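Local coordinates for amidohydrolase (Thermotoga maritima, PDB 3OOQ), which probably acts as a metal-dependent hydrolase of the amidohydrolase family, with allantoinase activity its tentative assignment, at residues F154-K159 against T279-K284. Numbering follows the deposited sequence.
Sequences FGENPK and TKLELK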
# COMPACT_ATOMS: atom_id res chain seq x y z
N PHE F 154 -29.24 8.09 -0.88
CA PHE F 154 -29.54 6.67 -0.92
C PHE F 154 -29.01 6.13 -2.23
O PHE F 154 -28.59 6.91 -3.09
CB PHE F 154 -31.07 6.46 -0.88
CG PHE F 154 -31.68 6.88 0.42
CD1 PHE F 154 -31.97 8.22 0.67
CD2 PHE F 154 -31.86 5.96 1.43
CE1 PHE F 154 -32.49 8.62 1.90
CE2 PHE F 154 -32.38 6.35 2.66
CZ PHE F 154 -32.70 7.68 2.89
N GLY F 155 -29.02 4.81 -2.38
CA GLY F 155 -28.68 4.18 -3.65
C GLY F 155 -27.17 4.00 -3.82
O GLY F 155 -26.44 3.85 -2.84
N GLU F 156 -26.72 4.00 -5.07
CA GLU F 156 -25.35 3.57 -5.41
C GLU F 156 -24.26 4.47 -4.87
O GLU F 156 -23.23 3.98 -4.41
CB GLU F 156 -25.17 3.42 -6.93
CG GLU F 156 -26.01 2.31 -7.58
CD GLU F 156 -25.83 2.24 -9.09
OE1 GLU F 156 -24.74 2.58 -9.58
OE2 GLU F 156 -26.78 1.83 -9.80
N ASN F 157 -24.48 5.79 -4.90
CA ASN F 157 -23.42 6.76 -4.58
C ASN F 157 -22.85 6.59 -3.17
O ASN F 157 -21.65 6.35 -3.03
CB ASN F 157 -23.83 8.23 -4.89
CG ASN F 157 -24.03 8.49 -6.39
OD1 ASN F 157 -23.77 7.63 -7.21
ND2 ASN F 157 -24.53 9.68 -6.73
N PRO F 158 -23.69 6.69 -2.11
CA PRO F 158 -23.11 6.55 -0.76
C PRO F 158 -22.43 5.19 -0.47
O PRO F 158 -21.39 5.17 0.18
CB PRO F 158 -24.31 6.77 0.18
CG PRO F 158 -25.54 6.49 -0.69
CD PRO F 158 -25.15 6.97 -2.06
N LYS F 159 -23.01 4.09 -0.94
CA LYS F 159 -22.38 2.79 -0.72
C LYS F 159 -21.10 2.55 -1.56
O LYS F 159 -20.25 1.77 -1.14
CB LYS F 159 -23.38 1.64 -0.90
CG LYS F 159 -23.85 1.39 -2.33
CD LYS F 159 -24.65 0.05 -2.43
CE LYS F 159 -25.10 -0.24 -3.88
NZ LYS F 159 -25.45 -1.69 -4.04
N THR F 279 -25.49 7.08 -16.68
CA THR F 279 -24.15 6.63 -16.32
C THR F 279 -24.15 5.44 -15.38
O THR F 279 -23.14 4.77 -15.23
CB THR F 279 -23.40 7.75 -15.58
OG1 THR F 279 -24.23 8.23 -14.52
CG2 THR F 279 -23.06 8.91 -16.51
N LYS F 280 -25.27 5.19 -14.72
CA LYS F 280 -25.34 4.16 -13.67
C LYS F 280 -26.51 3.24 -13.89
O LYS F 280 -27.52 3.60 -14.53
CB LYS F 280 -25.46 4.79 -12.27
CG LYS F 280 -24.21 5.57 -11.83
CD LYS F 280 -24.40 6.27 -10.47
CE LYS F 280 -25.48 7.37 -10.53
NZ LYS F 280 -25.80 7.85 -9.15
N LEU F 281 -26.37 2.03 -13.35
CA LEU F 281 -27.43 1.05 -13.32
C LEU F 281 -28.74 1.63 -12.78
O LEU F 281 -29.81 1.37 -13.34
CB LEU F 281 -26.98 -0.10 -12.43
CG LEU F 281 -27.79 -1.38 -12.42
CD1 LEU F 281 -27.73 -2.01 -13.81
CD2 LEU F 281 -27.21 -2.29 -11.31
N GLU F 282 -28.64 2.41 -11.69
CA GLU F 282 -29.81 3.00 -11.04
C GLU F 282 -30.46 4.08 -11.92
O GLU F 282 -31.58 4.49 -11.68
CB GLU F 282 -29.50 3.52 -9.62
CG GLU F 282 -28.51 4.73 -9.52
CD GLU F 282 -28.19 5.12 -8.07
OE1 GLU F 282 -28.69 4.47 -7.13
OE2 GLU F 282 -27.41 6.09 -7.86
N LEU F 283 -29.75 4.51 -12.96
CA LEU F 283 -30.30 5.45 -13.95
C LEU F 283 -30.84 4.76 -15.21
O LEU F 283 -31.27 5.45 -16.14
CB LEU F 283 -29.23 6.49 -14.34
CG LEU F 283 -28.63 7.33 -13.21
CD1 LEU F 283 -27.72 8.44 -13.74
CD2 LEU F 283 -29.72 7.93 -12.37
N LYS F 284 -30.83 3.43 -15.26
CA LYS F 284 -31.21 2.72 -16.50
C LYS F 284 -32.62 3.05 -17.05
O LYS F 284 -32.81 3.02 -18.26
CB LYS F 284 -31.05 1.20 -16.35
CG LYS F 284 -32.17 0.49 -15.62
CD LYS F 284 -31.99 -1.05 -15.65
CE LYS F 284 -33.32 -1.77 -15.46
NZ LYS F 284 -33.16 -3.06 -14.71
O HOH W 1 -23.87 1.81 -11.93
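Glu156 and Glu282 exchange backbone-to-carboxylate hydrogen bonds where the start of helix 156-164 meets the short 3-10 turn at 281-283, joining the first turn of a helix to the loop after strand 269-271 in an amidohydrolase of the TIM-barrel clan. The first bond runs from Glu156 N to Glu282 OE1 (2.9 Å) and is nearly straight, 166° at the hydrogen, although the donor stands above the carboxylate plane. The return bond, from Glu282 N to Glu156 OE2 (2.7 Å), is more bent at 131° and reaches the syn side of its acceptor. Glu282 thus receives the N-H at the start of the helix, which probably helps to stabilise its negative charge, and Glu156 receives one from within the 3-10 turn. The two side chains slide past each other in opposite directions, their carboxylate planes 32° apart. Both chains are extended beyond CG, and chi1 of Glu282 sets its CG between its own N and carbonyl carbon. Glu282 CD lies 3.6 Å from Glu156 CG.

Within 279-284, Lys280 NZ forms a salt bridge with Glu282 OE2 (2.7 Å), using its anti lone pair. The same Lys280 NZ reaches across to donate to Asn157 OD1 (2.8 Å), from above that carbonyl plane, while Asn157 ND2 hydrogen-bonds to Ser121 OG. An alanine in place of Glu282 would probably leave Glu156 N without its acceptor here and the Lys280 ammonium without its carboxylate.

Gly155, at the N-cap with positive phi, brings its CA to 3.5 Å from Glu282 OE1, and a CB there would collide with that oxygen. Tyr77 of a neighbouring subunit packs on Glu156. A water completes the junction, donating to Glu156 OE1 at 2.6 Å and accepting from Leu281 N at 2.9 Å.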